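Local coordinates for G-protein alpha subunit Galpha7 (Naegleria fowleri, PDB 6NE6) that probably binds and hydrolyses GTP as the alpha subunit of a heterotrimeric G protein, switching signalling between an inactive and an active state, at residues Thr73-Asn76 against Arg77-Glu81; Lys308-Leu311 against Lys312-Glu316. All blocks are in the same frame, centred on the assembly; numbering follows the deposited sequence.

Interaction 1 (Thr73-Asn76 against Arg77-Glu81); sequences TEEN and RQRAE. With EDO (1,2-ethanediol), chain E.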
loop_
_atom_site.group_PDB
_atom_site.type_symbol
_atom_site.label_atom_id
_atom_site.label_comp_id
_atom_site.label_asym_id
_atom_site.label_seq_id
_atom_site.Cartn_x
_atom_site.Cartn_y
_atom_site.Cartn_z
ATOM N N THR A 73 -29.076 -8.922 -15.192
ATOM C CA THR A 73 -30.142 -8.203 -15.883
ATOM C C THR A 73 -29.557 -7.392 -17.025
ATOM O O THR A 73 -28.380 -7.021 -17.011
ATOM C CB THR A 73 -30.914 -7.244 -14.957
ATOM O OG1 THR A 73 -30.019 -6.247 -14.465
ATOM C CG2 THR A 73 -31.530 -7.983 -13.777
ATOM N N GLU A 74 -30.405 -7.113 -18.020
ATOM C CA GLU A 74 -29.983 -6.249 -19.116
ATOM C C GLU A 74 -29.661 -4.852 -18.609
ATOM O O GLU A 74 -28.737 -4.200 -19.104
ATOM C CB GLU A 74 -31.061 -6.182 -20.199
ATOM C CG GLU A 74 -30.676 -5.284 -21.369
ATOM C CD GLU A 74 -29.512 -5.834 -22.195
ATOM O OE1 GLU A 74 -29.154 -7.023 -22.031
ATOM O OE2 GLU A 74 -28.957 -5.073 -23.019
ATOM N N GLU A 75 -30.414 -4.374 -17.614
ATOM C CA GLU A 75 -30.123 -3.064 -17.039
ATOM C C GLU A 75 -28.705 -3.000 -16.473
ATOM O O GLU A 75 -27.965 -2.043 -16.733
ATOM C CB GLU A 75 -31.152 -2.732 -15.960
ATOM C CG GLU A 75 -30.887 -1.425 -15.264
ATOM C CD GLU A 75 -31.776 -1.219 -14.044
ATOM O OE1 GLU A 75 -32.949 -1.650 -14.066
ATOM O OE2 GLU A 75 -31.292 -0.627 -13.055
ATOM N N ASN A 76 -28.305 -4.001 -15.678
ATOM C CA ASN A 76 -26.943 -3.988 -15.137
ATOM C C ASN A 76 -25.896 -4.271 -16.210
ATOM O O ASN A 76 -24.750 -3.811 -16.092
ATOM C CB ASN A 76 -26.811 -4.992 -13.991
ATOM C CG ASN A 76 -27.266 -4.422 -12.674
ATOM O OD1 ASN A 76 -27.656 -3.256 -12.596
ATOM N ND2 ASN A 76 -27.233 -5.239 -11.629
ATOM N N ARG A 77 -26.260 -5.018 -17.256
ATOM C CA ARG A 77 -25.314 -5.231 -18.341
ATOM C C ARG A 77 -25.025 -3.922 -19.067
ATOM O O ARG A 77 -23.872 -3.628 -19.398
ATOM C CB ARG A 77 -25.844 -6.271 -19.326
ATOM C CG ARG A 77 -24.738 -6.848 -20.212
ATOM C CD ARG A 77 -25.286 -7.593 -21.417
ATOM N NE ARG A 77 -26.135 -6.729 -22.230
ATOM C CZ ARG A 77 -25.678 -5.825 -23.091
ATOM N NH1 ARG A 77 -24.372 -5.663 -23.255
ATOM N NH2 ARG A 77 -26.527 -5.080 -23.788
ATOM N N GLN A 78 -26.061 -3.124 -19.315
ATOM C CA GLN A 78 -25.855 -1.854 -20.002
ATOM C C GLN A 78 -25.120 -0.875 -19.104
ATOM O O GLN A 78 -24.290 -0.088 -19.569
ATOM C CB GLN A 78 -27.200 -1.287 -20.455
ATOM C CG GLN A 78 -27.842 -2.101 -21.568
ATOM C CD GLN A 78 -29.292 -1.726 -21.825
ATOM O OE1 GLN A 78 -29.930 -1.054 -21.012
ATOM N NE2 GLN A 78 -29.822 -2.170 -22.959
ATOM N N ARG A 79 -25.403 -0.935 -17.806
ATOM C CA ARG A 79 -24.684 -0.130 -16.830
ATOM C C ARG A 79 -23.202 -0.492 -16.815
ATOM O O ARG A 79 -22.330 0.388 -16.787
ATOM C CB ARG A 79 -25.349 -0.350 -15.470
ATOM C CG ARG A 79 -24.890 0.497 -14.330
ATOM C CD ARG A 79 -25.849 0.295 -13.148
ATOM N NE ARG A 79 -27.038 1.140 -13.264
ATOM C CZ ARG A 79 -28.294 0.717 -13.159
ATOM N NH1 ARG A 79 -28.573 -0.563 -12.909
ATOM N NH2 ARG A 79 -29.292 1.594 -13.298
ATOM N N ALA A 80 -22.897 -1.785 -16.884
ATOM C CA ALA A 80 -21.507 -2.215 -16.935
ATOM C C ALA A 80 -20.829 -1.730 -18.210
ATOM O O ALA A 80 -19.668 -1.299 -18.174
ATOM C CB ALA A 80 -21.431 -3.739 -16.824
ATOM N N GLU A 81 -21.533 -1.797 -19.347
ATOM C CA GLU A 81 -20.968 -1.286 -20.595
ATOM C C GLU A 81 -20.690 0.211 -20.503
ATOM O O GLU A 81 -19.665 0.691 -21.000
ATOM C CB GLU A 81 -21.905 -1.588 -21.766
ATOM C CG GLU A 81 -21.976 -3.051 -22.141
ATOM C CD GLU A 81 -22.461 -3.257 -23.564
ATOM O OE1 GLU A 81 -21.611 -3.360 -24.475
ATOM O OE2 GLU A 81 -23.692 -3.299 -23.773
HETATM C C1 EDO E . -28.198 -9.860 -19.663
HETATM O O1 EDO E . -29.020 -9.355 -20.722
HETATM C C2 EDO E . -29.085 -10.489 -18.596
HETATM O O2 EDO E . -29.819 -11.580 -19.161
#

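Interaction 2 (Lys308-Leu311 against Lys312-Glu316); sequences KANL and KERLE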
loop_
_atom_site.group_PDB
_atom_site.type_symbol
_atom_site.label_atom_id
_atom_site.label_comp_id
_atom_site.label_asym_id
_atom_site.label_seq_id
_atom_site.Cartn_x
_atom_site.Cartn_y
_atom_site.Cartn_z
ATOM N N LYS A 308 -3.453 2.758 12.839
ATOM C CA LYS A 308 -2.539 3.820 13.251
ATOM C C LYS A 308 -1.905 3.513 14.604
ATOM O O LYS A 308 -0.709 3.756 14.802
ATOM C CB LYS A 308 -3.265 5.166 13.277
ATOM C CG LYS A 308 -2.396 6.318 13.769
ATOM C CD LYS A 308 -3.244 7.527 14.116
ATOM C CE LYS A 308 -3.623 8.305 12.877
ATOM N NZ LYS A 308 -4.825 7.756 12.191
ATOM N N ALA A 309 -2.678 2.941 15.540
ATOM C CA ALA A 309 -2.124 2.611 16.851
ATOM C C ALA A 309 -1.051 1.532 16.752
ATOM O O ALA A 309 -0.034 1.602 17.450
ATOM C CB ALA A 309 -3.233 2.174 17.808
ATOM N N ASN A 310 -1.265 0.521 15.904
ATOM C CA ASN A 310 -0.257 -0.523 15.723
ATOM C C ASN A 310 0.987 0.036 15.053
ATOM O O ASN A 310 2.112 -0.303 15.440
ATOM C CB ASN A 310 -0.830 -1.682 14.897
ATOM C CG ASN A 310 0.187 -2.810 14.655
ATOM O OD1 ASN A 310 0.595 -3.076 13.515
ATOM N ND2 ASN A 310 0.584 -3.485 15.725
ATOM N N LEU A 311 0.802 0.886 14.043
ATOM C CA LEU A 311 1.949 1.455 13.345
ATOM C C LEU A 311 2.777 2.309 14.292
ATOM O O LEU A 311 4.009 2.237 14.288
ATOM C CB LEU A 311 1.483 2.267 12.145
ATOM C CG LEU A 311 2.592 2.916 11.317
ATOM C CD1 LEU A 311 3.569 1.881 10.754
ATOM C CD2 LEU A 311 1.987 3.739 10.210
ATOM N N LYS A 312 2.108 3.124 15.113
ATOM C CA LYS A 312 2.810 3.930 16.109
ATOM C C LYS A 312 3.669 3.062 17.016
ATOM O O LYS A 312 4.826 3.395 17.301
ATOM C CB LYS A 312 1.793 4.722 16.930
ATOM C CG LYS A 312 1.957 6.224 16.886
ATOM C CD LYS A 312 0.704 6.922 17.407
ATOM C CE LYS A 312 0.364 6.475 18.821
ATOM N NZ LYS A 312 -0.855 7.156 19.356
ATOM N N GLU A 313 3.112 1.946 17.486
ATOM C CA GLU A 313 3.832 1.066 18.395
ATOM C C GLU A 313 5.061 0.471 17.720
ATOM O O GLU A 313 6.156 0.442 18.304
ATOM C CB GLU A 313 2.884 -0.029 18.888
ATOM C CG GLU A 313 3.508 -1.072 19.790
ATOM C CD GLU A 313 2.473 -2.055 20.297
ATOM O OE1 GLU A 313 1.376 -1.604 20.687
ATOM O OE2 GLU A 313 2.745 -3.274 20.284
ATOM N N ARG A 314 4.902 -0.009 16.484
ATOM C CA ARG A 314 6.030 -0.599 15.776
ATOM C C ARG A 314 7.084 0.450 15.448
ATOM O O ARG A 314 8.288 0.173 15.525
ATOM C CB ARG A 314 5.549 -1.288 14.498
ATOM C CG ARG A 314 4.582 -2.442 14.734
ATOM C CD ARG A 314 5.276 -3.713 15.245
ATOM N NE ARG A 314 4.266 -4.703 15.614
ATOM C CZ ARG A 314 3.716 -4.781 16.822
ATOM N NH1 ARG A 314 4.109 -3.951 17.774
ATOM N NH2 ARG A 314 2.785 -5.687 17.083
ATOM N N LEU A 315 6.658 1.666 15.092
ATOM C CA LEU A 315 7.642 2.688 14.747
ATOM C C LEU A 315 8.414 3.141 15.977
ATOM O O LEU A 315 9.607 3.455 15.876
ATOM C CB LEU A 315 6.962 3.874 14.064
ATOM C CG LEU A 315 6.436 3.519 12.665
ATOM C CD1 LEU A 315 5.652 4.675 12.060
ATOM C CD2 LEU A 315 7.555 3.084 11.731
ATOM N N GLU A 316 7.760 3.156 17.144
ATOM C CA GLU A 316 8.457 3.455 18.388
ATOM C C GLU A 316 9.489 2.381 18.711
ATOM O O GLU A 316 10.574 2.688 19.219
ATOM C CB GLU A 316 7.451 3.599 19.533
#

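Interaction 1 (Thr73-Asn76 against Arg77-Glu81)
Glu74 and Arg77 pair one turn apart at the N-capped start of helix 74-89, where Thr73 is the N-cap residue. The cap itself is a bond from Asn76 N to Thr73 OG1 of 3.1 Å. Backbone bonds follow in the i to i+4 pattern, from Arg77 N to Thr73 O through Ala80 N to Asn76 O, so the helix is regular from its first turn.

Two groups of charged side chains lie on this frame. In the first, Arg77 takes the Glu74 carboxylate side-on: NE reaches OE1 almost straight (177°), and NH2 reaches OE2 on its syn side at 2.5 Å. The two planes are turned 44° apart, so the fork is twisted rather than flat. Glu74 bends at chi2, which brings its carboxylate back alongside Arg77. The remaining nitrogen, NH1, forms a salt bridge with Glu81 OE2, which is tilted out of the guanidinium plane; Arg77 is thus the shared cation of a three-residue network. Glu74 OE1 also accepts from O1 of a bound 1,2-ethanediol, probably from the crystallisation liquor, at 2.7 Å.

The second group is centred on Arg79. Both its terminal nitrogens, NH1 at 2.7 Å and NH2 at 3.0 Å, converge on the single oxygen Glu75 OE2 from its anti side, with the carboxylate standing steeply against the guanidinium plane. Its NE forms a salt bridge with Asp105 of helix 100-109, so the arginine ties the helix start to its neighbour.

Asn76 is buried against Glu108 and Leu109 of that helix, and its ND2 is satisfied by Glu112. Its other amide atom, OD1, accepts from Arg79 NH1 at 2.9 Å, nearly along the C=O axis (170°) and within the guanidinium plane.

Interaction 2 (Lys308-Leu311 against Lys312-Glu316)
Arg314, whose guanidinium meets the Asn310 amide one turn back, forms a salt bridge from NH1 to Glu313 OE2 at 2.9 Å, coming from above the carboxylate plane; NH1 also donates to Gln317 OE1, and NE to Phe302 O. A bend at chi2 (-76°) folds the arginine back along the helix. Asn310 OD1 accepts from Thr304 N.

The side chains of Asn310 and Arg314 meet without bonding. Asn310 ND2 sits over one face of the guanidinium, offset toward its rim and 3.4 Å from Arg314 NH2, with the amide and guanidinium planes 82° apart. Beneath them, four successive i to i+4 backbone bonds build the first turns of helix 308-326, among them Arg314 N to Asn310 O at 3.0 Å; Leu315 N to Leu311 O is the shortest at 2.8 Å.

On the buried face Leu311 CG packs against Leu315 CD1 at 3.6 Å. Leu315 CG also lies 3.2 Å from Leu311 O. These leucines reach Gln28 and Met29 of helix 22-32, while Asn310, Leu311 and Arg314 touch Val303, just after strand 297-302.

Overall arrangement
Interaction 1 comes first along the chain, at the start of helix 74-89, and interaction 2 near the chain's C-terminal end, at the start of helix 308-326. Their centres are 45 Å apart, their nearest atoms about 34 Å, and they lie on opposite sides of the chain's centre without touching. Interaction 1 belongs to the helical region, beside helix 100-109; interaction 2 lies beside the six-stranded mixed sheet, next to one of its two outermost strands, 297-302, and helix 22-32, which follows a probable P-loop. This matches the two-part build of G-protein alpha subunits, a Ras-like nucleotide-binding domain with an inserted helical domain: each interaction lies at the start of a helix in a different part.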